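Local coordinates for lovastatin nonaketide synthase, polyketide synthase component (Aspergillus terreus, PDB 7CPX), which builds the polyketide precursor of lovastatin, dihydromonacolin L, from malonyl-CoA, S-adenosyl-L-methionine and NADPH as a homodimeric, multidomain iterative polyketide synthase, at residues Ala1434-Ser1439 with Thr1791-Pro1796; Ile1807-Arg1812 with Asp2420-Gly2425; Leu574-Glu579 with Met613-Ala618. The protein carries 2 engineered substitutions. All blocks are in the same frame, centred on the assembly; numbering follows the deposited sequence.

Interaction 1 of 3, residues Ala1434-Ser1439 with Thr1791-Pro1796; sequences AHRYQS and TWTQEP
Tyr1437 and Thr1793 bring the two backbones closest, with their CA atoms 6.7 Å apart. Residues 1434-1436 are the last turn of helix 1420-1436, Tyr1437 is the first residue to leave helical geometry, and Thr1791-Pro1796 is an irregular segment leading into strand 1797-1801. No backbone-to-backbone hydrogen bond links the two, and each contact described here involves a side chain on at least one side.

Arg1436 carries the polar part. Its CG lies anti to the backbone N (chi1 -175°), and the chain bends at chi2 and chi3. NH1 and NH2 of Arg1436 both bond to OE2 of Glu1795, at 2.8 and 2.9 Å, forming an end-on salt bridge in which one oxygen takes both donors. With both donors on one oxygen and the guanidinium and carboxylate planes 55° apart, this is not the flat pairing of two nitrogens with two oxygens; OE2 is met on its anti side. NH2 of Arg1436 also lies 3.7 Å from NE1 of Trp1792, over one indole face and offset toward the rim. His1782 of helix 1775-1784 also stacks on the Trp1792 ring.

The Tyr1437 ring makes the second set of contacts. Arg1436 CD sits over the centre of one of its faces, while OG1 of Thr1793 approaches the ring edge, 3.5 Å from CD1 of Tyr1437. CE1 of Tyr1437 reaches CA of Trp1792 at 3.7 Å.

This is a buried seam, probably between domains: a helix-to-strand turn of the Rossmann-like methyltransferase fold, just ahead of strand 1440-1445, meets a loop of the neighbouring mixed sheet containing strand 1797-1801.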
loop_
_atom_site.group_PDB
_atom_site.type_symbol
_atom_site.label_atom_id
_atom_site.label_comp_id
_atom_site.label_asym_id
_atom_site.label_seq_id
_atom_site.Cartn_x
_atom_site.Cartn_y
_atom_site.Cartn_z
ATOM N N ALA A 1434 23.165 42.761 -47.880
ATOM C CA ALA A 1434 22.840 42.579 -46.471
ATOM C C ALA A 1434 24.095 42.430 -45.627
ATOM O O ALA A 1434 24.103 42.812 -44.451
ATOM C CB ALA A 1434 21.935 41.361 -46.293
ATOM N N HIS A 1435 25.162 41.868 -46.196
ATOM C CA HIS A 1435 26.435 41.834 -45.492
ATOM C C HIS A 1435 26.966 43.241 -45.276
ATOM O O HIS A 1435 27.286 43.629 -44.148
ATOM C CB HIS A 1435 27.443 40.998 -46.278
ATOM C CG HIS A 1435 28.864 41.234 -45.875
ATOM N ND1 HIS A 1435 29.506 40.468 -44.926
ATOM C CD2 HIS A 1435 29.763 42.161 -46.283
ATOM C CE1 HIS A 1435 30.743 40.908 -44.774
ATOM N NE2 HIS A 1435 30.922 41.936 -45.581
ATOM N N ARG A 1436 27.049 44.030 -46.349
ATOM C CA ARG A 1436 27.581 45.381 -46.211
ATOM C C ARG A 1436 26.658 46.247 -45.362
ATOM O O ARG A 1436 27.120 46.952 -44.458
ATOM C CB ARG A 1436 27.799 46.000 -47.588
ATOM C CG ARG A 1436 28.461 47.362 -47.535
ATOM C CD ARG A 1436 27.439 48.479 -47.534
ATOM N NE ARG A 1436 27.804 49.575 -46.645
ATOM C CZ ARG A 1436 28.556 50.610 -46.992
ATOM N NH1 ARG A 1436 29.078 50.714 -48.203
ATOM N NH2 ARG A 1436 28.789 51.569 -46.100
ATOM N N TYR A 1437 25.357 46.209 -45.637
ATOM C CA TYR A 1437 24.352 46.869 -44.809
ATOM C C TYR A 1437 23.649 45.786 -44.005
ATOM O O TYR A 1437 22.891 44.987 -44.563
ATOM C CB TYR A 1437 23.342 47.648 -45.649
ATOM C CG TYR A 1437 23.936 48.538 -46.715
ATOM C CD1 TYR A 1437 24.427 49.797 -46.405
ATOM C CD2 TYR A 1437 23.979 48.126 -48.037
ATOM C CE1 TYR A 1437 24.961 50.615 -47.382
ATOM C CE2 TYR A 1437 24.512 48.935 -49.020
ATOM C CZ TYR A 1437 24.999 50.180 -48.689
ATOM O OH TYR A 1437 25.531 50.990 -49.666
ATOM N N GLN A 1438 23.896 45.757 -42.703
ATOM C CA GLN A 1438 23.259 44.784 -41.832
ATOM C C GLN A 1438 21.993 45.367 -41.216
ATOM O O GLN A 1438 21.767 46.579 -41.227
ATOM C CB GLN A 1438 24.214 44.341 -40.728
ATOM C CG GLN A 1438 25.462 43.640 -41.223
ATOM C CD GLN A 1438 25.302 42.135 -41.292
ATOM O OE1 GLN A 1438 25.814 41.407 -40.444
ATOM N NE2 GLN A 1438 24.590 41.660 -42.307
ATOM N N SER A 1439 21.167 44.479 -40.669
ATOM C CA SER A 1439 19.921 44.877 -40.021
ATOM C C SER A 1439 19.059 45.710 -40.966
ATOM O O SER A 1439 18.419 46.684 -40.566
ATOM C CB SER A 1439 20.201 45.640 -38.725
ATOM O OG SER A 1439 20.795 44.795 -37.756
ATOM N N THR A 1791 20.403 54.481 -44.791
ATOM C CA THR A 1791 20.899 53.113 -44.924
ATOM C C THR A 1791 22.420 53.070 -44.939
ATOM O O THR A 1791 23.030 52.203 -44.301
ATOM C CB THR A 1791 20.354 52.471 -46.200
ATOM O OG1 THR A 1791 20.968 53.078 -47.342
ATOM C CG2 THR A 1791 18.851 52.643 -46.287
ATOM N N TRP A 1792 23.050 53.989 -45.668
ATOM C CA TRP A 1792 24.499 53.976 -45.798
ATOM C C TRP A 1792 25.158 53.962 -44.427
ATOM O O TRP A 1792 24.773 54.710 -43.525
ATOM C CB TRP A 1792 24.970 55.194 -46.595
ATOM C CG TRP A 1792 26.452 55.255 -46.735
ATOM C CD1 TRP A 1792 27.198 54.775 -47.771
ATOM C CD2 TRP A 1792 27.376 55.822 -45.803
ATOM N NE1 TRP A 1792 28.530 55.010 -47.541
ATOM C CE2 TRP A 1792 28.666 55.653 -46.340
ATOM C CE3 TRP A 1792 27.239 56.458 -44.566
ATOM C CZ2 TRP A 1792 29.808 56.095 -45.683
ATOM C CZ3 TRP A 1792 28.375 56.898 -43.916
ATOM C CH2 TRP A 1792 29.644 56.715 -44.475
ATOM N N THR A 1793 26.160 53.102 -44.279
ATOM C CA THR A 1793 26.816 52.870 -43.003
ATOM C C THR A 1793 28.203 53.501 -42.992
ATOM O O THR A 1793 28.750 53.884 -44.029
ATOM C CB THR A 1793 26.921 51.371 -42.711
ATOM O OG1 THR A 1793 25.788 50.696 -43.272
ATOM C CG2 THR A 1793 26.949 51.129 -41.218
ATOM N N GLN A 1794 28.775 53.588 -41.789
ATOM C CA GLN A 1794 29.978 54.390 -41.596
ATOM C C GLN A 1794 31.164 53.829 -42.372
ATOM O O GLN A 1794 31.934 54.591 -42.967
ATOM C CB GLN A 1794 30.313 54.480 -40.108
ATOM C CG GLN A 1794 30.882 55.827 -39.684
ATOM C CD GLN A 1794 29.903 56.973 -39.878
ATOM O OE1 GLN A 1794 30.273 58.041 -40.363
ATOM N NE2 GLN A 1794 28.649 56.757 -39.496
ATOM N N GLU A 1795 31.313 52.506 -42.410
ATOM C CA GLU A 1795 32.384 51.619 -42.849
ATOM C C GLU A 1795 33.583 51.769 -41.919
ATOM O O GLU A 1795 34.648 52.236 -42.343
ATOM C CB GLU A 1795 32.790 51.939 -44.289
ATOM C CG GLU A 1795 31.635 51.949 -45.270
ATOM C CD GLU A 1795 32.030 52.488 -46.630
ATOM O OE1 GLU A 1795 33.204 52.881 -46.798
ATOM O OE2 GLU A 1795 31.167 52.520 -47.532
ATOM N N PRO A 1796 33.446 51.388 -40.646
ATOM C CA PRO A 1796 34.505 51.701 -39.672
ATOM C C PRO A 1796 35.867 51.133 -40.027
ATOM O O PRO A 1796 36.886 51.764 -39.726
ATOM C CB PRO A 1796 33.964 51.091 -38.372
ATOM C CG PRO A 1796 33.074 49.991 -38.825
ATOM C CD PRO A 1796 32.419 50.501 -40.075
#

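Interaction 2 of 3, residues Ile1807-Arg1812 with Asp2420-Gly2425; sequences IPRLKR and DDPRIG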
loop_
_atom_site.group_PDB
_atom_site.type_symbol
_atom_site.label_atom_id
_atom_site.label_comp_id
_atom_site.label_asym_id
_atom_site.label_seq_id
_atom_site.Cartn_x
_atom_site.Cartn_y
_atom_site.Cartn_z
ATOM N N ILE A 1807 34.821 44.476 -46.242
ATOM C CA ILE A 1807 34.580 44.781 -44.835
ATOM C C ILE A 1807 34.318 43.490 -44.082
ATOM O O ILE A 1807 33.766 42.522 -44.624
ATOM C CB ILE A 1807 33.384 45.747 -44.657
ATOM C CG1 ILE A 1807 33.901 47.176 -44.464
ATOM C CG2 ILE A 1807 32.477 45.326 -43.497
ATOM C CD1 ILE A 1807 32.824 48.213 -44.209
ATOM N N PRO A 1808 34.725 43.445 -42.814
ATOM C CA PRO A 1808 34.402 42.297 -41.967
ATOM C C PRO A 1808 33.136 42.520 -41.160
ATOM O O PRO A 1808 32.839 43.625 -40.703
ATOM C CB PRO A 1808 35.621 42.215 -41.044
ATOM C CG PRO A 1808 35.981 43.652 -40.832
ATOM C CD PRO A 1808 35.593 44.398 -42.100
ATOM N N ARG A 1809 32.386 41.438 -40.982
ATOM C CA ARG A 1809 31.200 41.456 -40.144
ATOM C C ARG A 1809 31.164 40.184 -39.315
ATOM O O ARG A 1809 31.470 39.099 -39.814
ATOM C CB ARG A 1809 29.927 41.589 -40.986
ATOM C CG ARG A 1809 29.931 42.812 -41.885
ATOM C CD ARG A 1809 28.675 43.628 -41.724
ATOM N NE ARG A 1809 28.658 44.771 -42.629
ATOM C CZ ARG A 1809 29.363 45.878 -42.446
ATOM N NH1 ARG A 1809 30.161 46.026 -41.401
ATOM N NH2 ARG A 1809 29.275 46.859 -43.340
ATOM N N LEU A 1810 30.794 40.322 -38.047
ATOM C CA LEU A 1810 30.797 39.192 -37.130
ATOM C C LEU A 1810 29.516 38.394 -37.310
ATOM O O LEU A 1810 28.423 38.888 -37.013
ATOM C CB LEU A 1810 30.935 39.682 -35.693
ATOM C CG LEU A 1810 32.003 40.759 -35.498
ATOM C CD1 LEU A 1810 32.132 41.130 -34.039
ATOM C CD2 LEU A 1810 33.333 40.291 -36.052
ATOM N N LYS A 1811 29.645 37.163 -37.799
ATOM C CA LYS A 1811 28.503 36.293 -38.033
ATOM C C LYS A 1811 28.690 34.992 -37.271
ATOM O O LYS A 1811 29.753 34.368 -37.340
ATOM C CB LYS A 1811 28.321 36.016 -39.527
ATOM C CG LYS A 1811 28.112 37.280 -40.344
ATOM C CD LYS A 1811 26.990 37.144 -41.361
ATOM C CE LYS A 1811 27.433 36.396 -42.604
ATOM N NZ LYS A 1811 26.462 36.577 -43.719
ATOM N N ARG A 1812 27.649 34.586 -36.549
ATOM C CA ARG A 1812 27.726 33.388 -35.727
ATOM C C ARG A 1812 28.204 32.212 -36.565
ATOM O O ARG A 1812 27.521 31.788 -37.503
ATOM C CB ARG A 1812 26.361 33.079 -35.115
ATOM C CG ARG A 1812 25.745 34.216 -34.317
ATOM C CD ARG A 1812 26.592 34.588 -33.118
ATOM N NE ARG A 1812 25.919 35.555 -32.259
ATOM C CZ ARG A 1812 26.476 36.134 -31.205
ATOM N NH1 ARG A 1812 27.718 35.862 -30.843
ATOM N NH2 ARG A 1812 25.768 37.007 -30.494
ATOM N N ASP A 2420 26.173 50.698 -32.674
ATOM C CA ASP A 2420 26.219 51.410 -33.942
ATOM C C ASP A 2420 27.288 50.871 -34.883
ATOM O O ASP A 2420 27.292 51.239 -36.062
ATOM C CB ASP A 2420 26.464 52.900 -33.698
ATOM C CG ASP A 2420 25.361 53.546 -32.883
ATOM O OD1 ASP A 2420 24.205 53.080 -32.970
ATOM O OD2 ASP A 2420 25.648 54.519 -32.156
ATOM N N ASP A 2421 28.184 50.019 -34.399
ATOM C CA ASP A 2421 29.229 49.467 -35.247
ATOM C C ASP A 2421 28.624 48.424 -36.180
ATOM O O ASP A 2421 28.036 47.449 -35.700
ATOM C CB ASP A 2421 30.330 48.841 -34.399
ATOM C CG ASP A 2421 31.558 48.475 -35.211
ATOM O OD1 ASP A 2421 31.415 48.161 -36.412
ATOM O OD2 ASP A 2421 32.672 48.502 -34.647
ATOM N N PRO A 2422 28.738 48.582 -37.503
ATOM C CA PRO A 2422 28.173 47.569 -38.406
ATOM C C PRO A 2422 28.896 46.238 -38.355
ATOM O O PRO A 2422 28.354 45.240 -38.842
ATOM C CB PRO A 2422 28.309 48.219 -39.785
ATOM C CG PRO A 2422 29.496 49.106 -39.645
ATOM C CD PRO A 2422 29.403 49.662 -38.250
ATOM N N ARG A 2423 30.102 46.196 -37.787
ATOM C CA ARG A 2423 30.859 44.951 -37.732
ATOM C C ARG A 2423 30.055 43.844 -37.059
ATOM O O ARG A 2423 30.205 42.664 -37.392
ATOM C CB ARG A 2423 32.171 45.189 -36.987
ATOM C CG ARG A 2423 33.221 44.114 -37.181
ATOM C CD ARG A 2423 34.374 44.305 -36.209
ATOM N NE ARG A 2423 35.630 43.779 -36.731
ATOM C CZ ARG A 2423 36.463 44.462 -37.503
ATOM N NH1 ARG A 2423 36.200 45.704 -37.876
ATOM N NH2 ARG A 2423 37.591 43.885 -37.911
ATOM N N ILE A 2424 29.185 44.212 -36.122
ATOM C CA ILE A 2424 28.440 43.257 -35.310
ATOM C C ILE A 2424 27.019 43.124 -35.838
ATOM O O ILE A 2424 26.128 42.638 -35.133
ATOM C CB ILE A 2424 28.418 43.705 -33.842
ATOM C CG1 ILE A 2424 27.474 44.903 -33.701
ATOM C CG2 ILE A 2424 29.819 44.059 -33.383
ATOM C CD1 ILE A 2424 27.703 45.734 -32.482
ATOM N N GLY A 2425 26.798 43.554 -37.080
ATOM C CA GLY A 2425 25.435 43.711 -37.561
ATOM C C GLY A 2425 24.623 42.434 -37.472
ATOM O O GLY A 2425 23.453 42.452 -37.081
#
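Arg1809 and Arg2423 face each other with CA atoms 4.3 Å apart, and Leu1810 and Ile2424 with theirs 5.0 Å apart, where strand 1804-1811 meets a 3-10 turn of the ketoreductase region. An Asx turn shapes that turn's start: Asp2421 OD1 accepts the backbone N of Arg2423 from above the carboxylate plane, while the other oxygen, OD2, is held by Arg1748.

One backbone hydrogen bond crosses the contact, from Leu1810 N to Arg2423 O, and its N-H...O angle of 171° is nearly straight. The same carbonyl oxygen receives a CA-H contact from Arg1809 CA, 3.2 Å away.

Arg2423 supplies the largest share of the buried surface. With CG anti to the backbone N (chi1 -164°) and the chain extended as far as NE, it crosses Leu1810 at its CG, 3.9 Å from CG of that leucine. Its guanidinium then lies against Pro1808: CG of the proline is over one face, offset toward the rim. A salt bridge from NH1 to Glu1797 and a cation-pi contact with Trp1276 hold the same group from outside the two segments.

The Arg1809 guanidinium has its probable polar partners outside the segments, in the backbone oxygens of His1435 and Arg1436. One of its faces rests on CB of Pro2422, which lies 3.3 Å from NH1 of Arg1809. On the apolar side, CD1 of Leu1810 meets CG2 of Ile2424 at 3.8 Å.

Interaction 3 of 3, residues Leu574-Glu579 with Met613-Ala618; sequences LKNLIE and MLEGEA
Met613 lies beside Leu574 with both side chains pointing the same way, and it crosses Ile578 at about a right angle. One sulphur serves both neighbours: SD of Met613 is 3.4 Å from CD1 of Ile578 and 3.8 Å from CB of Leu574. Past the sulphur, CE of Met613 reaches CD1 of Leu574 at 3.9 Å. The methionine is extended beyond CG; its chi2 of -171° puts SD anti to CA, where it meets both residues. Val634 of helix 624-644 touches both Leu574 and Met613, continuing this apolar patch into the domain.

A neighbouring side of the same helical turn meets Glu615, again an extended chain (chi2 -177°). CB of Lys575 lies 4.0 Å from CG of Glu615, and OE2 of Glu615 sits 3.3 Å from CB of Glu579. Asn576 approaches obliquely, its amide plane turned 52° from the carboxylate, and ND2 gives OE2 of Glu615 a weak hydrogen bond of 3.3 Å. The Lys575 ammonium does not serve this carboxylate: NZ bonds to Gly572 O. The backbones come nearest at Lys575 and Met613, with CA atoms 4.8 Å apart.

Helix 575-578 and the loop ahead of helix 624-644, both in the malonyl-CoA:ACP transacylase domain, are thereby joined by packing more than by polar bonds. Glu615 and Glu579 run obliquely past each other, and their OE1 atoms are 5.5 Å apart. With the Asn576 bond weak and the Glu579 ion pair to Arg585 long, these two like charges would probably repel mildly; cohesion probably comes from the Met613 packing together with the aliphatic contacts of Lys575, Glu579 and Glu615.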
loop_
_atom_site.group_PDB
_atom_site.type_symbol
_atom_site.label_atom_id
_atom_site.label_comp_id
_atom_site.label_asym_id
_atom_site.label_seq_id
_atom_site.Cartn_x
_atom_site.Cartn_y
_atom_site.Cartn_z
ATOM N N LEU A 574 -44.548 -15.537 67.708
ATOM C CA LEU A 574 -44.972 -14.153 67.520
ATOM C C LEU A 574 -44.378 -13.205 68.551
ATOM O O LEU A 574 -44.762 -12.030 68.580
ATOM C CB LEU A 574 -46.499 -13.992 67.559
ATOM C CG LEU A 574 -47.338 -14.696 66.491
ATOM C CD1 LEU A 574 -48.783 -14.225 66.584
ATOM C CD2 LEU A 574 -46.783 -14.461 65.096
ATOM N N LYS A 575 -43.455 -13.663 69.399
ATOM C CA LYS A 575 -42.900 -12.785 70.422
ATOM C C LYS A 575 -42.188 -11.595 69.789
ATOM O O LYS A 575 -42.332 -10.455 70.244
ATOM C CB LYS A 575 -41.949 -13.568 71.327
ATOM C CG LYS A 575 -40.727 -14.131 70.618
ATOM C CD LYS A 575 -39.883 -14.976 71.556
ATOM C CE LYS A 575 -38.603 -15.443 70.883
ATOM N NZ LYS A 575 -38.870 -16.308 69.702
ATOM N N ASN A 576 -41.414 -11.845 68.732
ATOM C CA ASN A 576 -40.713 -10.755 68.062
ATOM C C ASN A 576 -41.663 -9.938 67.193
ATOM O O ASN A 576 -41.563 -8.706 67.145
ATOM C CB ASN A 576 -39.563 -11.313 67.227
ATOM C CG ASN A 576 -38.689 -12.273 68.008
ATOM O OD1 ASN A 576 -38.548 -13.440 67.643
ATOM N ND2 ASN A 576 -38.098 -11.785 69.093
ATOM N N LEU A 577 -42.594 -10.604 66.504
ATOM C CA LEU A 577 -43.559 -9.880 65.682
ATOM C C LEU A 577 -44.416 -8.950 66.528
ATOM O O LEU A 577 -44.646 -7.793 66.158
ATOM C CB LEU A 577 -44.442 -10.867 64.917
ATOM C CG LEU A 577 -43.914 -11.361 63.568
ATOM C CD1 LEU A 577 -44.684 -12.590 63.114
ATOM C CD2 LEU A 577 -44.013 -10.266 62.520
ATOM N N ILE A 578 -44.899 -9.440 67.670
ATOM C CA ILE A 578 -45.746 -8.622 68.530
ATOM C C ILE A 578 -44.963 -7.442 69.091
ATOM O O ILE A 578 -45.469 -6.316 69.153
ATOM C CB ILE A 578 -46.351 -9.486 69.650
ATOM C CG1 ILE A 578 -47.334 -10.495 69.049
ATOM C CG2 ILE A 578 -47.028 -8.604 70.693
ATOM C CD1 ILE A 578 -47.823 -11.547 70.021
ATOM N N GLU A 579 -43.721 -7.678 69.504
ATOM C CA GLU A 579 -42.902 -6.658 70.141
ATOM C C GLU A 579 -42.100 -5.831 69.144
ATOM O O GLU A 579 -41.265 -5.023 69.562
ATOM C CB GLU A 579 -41.955 -7.308 71.154
ATOM C CG GLU A 579 -42.659 -7.943 72.342
ATOM C CD GLU A 579 -43.355 -6.923 73.224
ATOM O OE1 GLU A 579 -43.144 -5.710 73.015
ATOM O OE2 GLU A 579 -44.115 -7.336 74.125
ATOM N N MET A 613 -46.619 -15.240 74.779
ATOM C CA MET A 613 -45.988 -14.606 73.623
ATOM C C MET A 613 -45.151 -13.410 74.083
ATOM O O MET A 613 -45.375 -12.261 73.703
ATOM C CB MET A 613 -47.041 -14.189 72.606
ATOM C CG MET A 613 -47.742 -15.350 71.922
ATOM S SD MET A 613 -48.771 -14.805 70.545
ATOM C CE MET A 613 -49.276 -16.374 69.848
ATOM N N LEU A 614 -44.165 -13.710 74.924
ATOM C CA LEU A 614 -43.310 -12.705 75.537
ATOM C C LEU A 614 -41.854 -12.994 75.207
ATOM O O LEU A 614 -41.409 -14.145 75.266
ATOM C CB LEU A 614 -43.502 -12.680 77.058
ATOM C CG LEU A 614 -44.929 -12.420 77.543
ATOM C CD1 LEU A 614 -45.016 -12.582 79.052
ATOM C CD2 LEU A 614 -45.394 -11.034 77.126
ATOM N N GLU A 615 -41.116 -11.943 74.859
ATOM C CA GLU A 615 -39.692 -12.087 74.599
ATOM C C GLU A 615 -38.941 -12.362 75.896
ATOM O O GLU A 615 -39.329 -11.909 76.977
ATOM C CB GLU A 615 -39.139 -10.827 73.933
ATOM C CG GLU A 615 -39.746 -10.527 72.573
ATOM C CD GLU A 615 -39.117 -9.316 71.912
ATOM O OE1 GLU A 615 -38.429 -8.545 72.614
ATOM O OE2 GLU A 615 -39.306 -9.137 70.691
ATOM N N GLY A 616 -37.857 -13.116 75.781
ATOM C CA GLY A 616 -37.063 -13.483 76.953
ATOM C C GLY A 616 -37.579 -14.687 77.703
ATOM O O GLY A 616 -36.804 -15.587 78.040
ATOM N N GLU A 617 -38.883 -14.732 77.978
ATOM C CA GLU A 617 -39.457 -15.882 78.668
ATOM C C GLU A 617 -39.438 -17.115 77.772
ATOM O O GLU A 617 -38.824 -18.135 78.108
ATOM C CB GLU A 617 -40.883 -15.564 79.121
ATOM C CG GLU A 617 -40.993 -14.330 80.000
ATOM C CD GLU A 617 -42.351 -14.206 80.663
ATOM O OE1 GLU A 617 -43.225 -15.057 80.396
ATOM O OE2 GLU A 617 -42.543 -13.260 81.455
ATOM N N ALA A 618 -40.105 -17.036 76.621
ATOM C CA ALA A 618 -40.159 -18.148 75.674
ATOM C C ALA A 618 -40.632 -19.426 76.360
ATOM O O ALA A 618 -40.107 -20.516 76.130
ATOM C CB ALA A 618 -38.800 -18.360 75.005
#

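From the N terminus, interaction 3 comes first, closing a short loop of 33 residues inside the transacylase domain. Interaction 1 then closes a loop of 351 residues, from the methyltransferase fold to the entry of strand 1797-1801, and interaction 2 closes one of 607 residues, from strand 1804-1811 to a late part of the ketoreductase region. The three loops follow in series; none nests or crosses. Interactions 1 and 2 have centres about 9 Å apart and adjoin, with Pro1796 packed on Pro2422, so methyltransferase, mixed sheet and ketoreductase meet at one junction. Interaction 3 is remote, its centre about 148 Å from that of interaction 1, across the chain's centre.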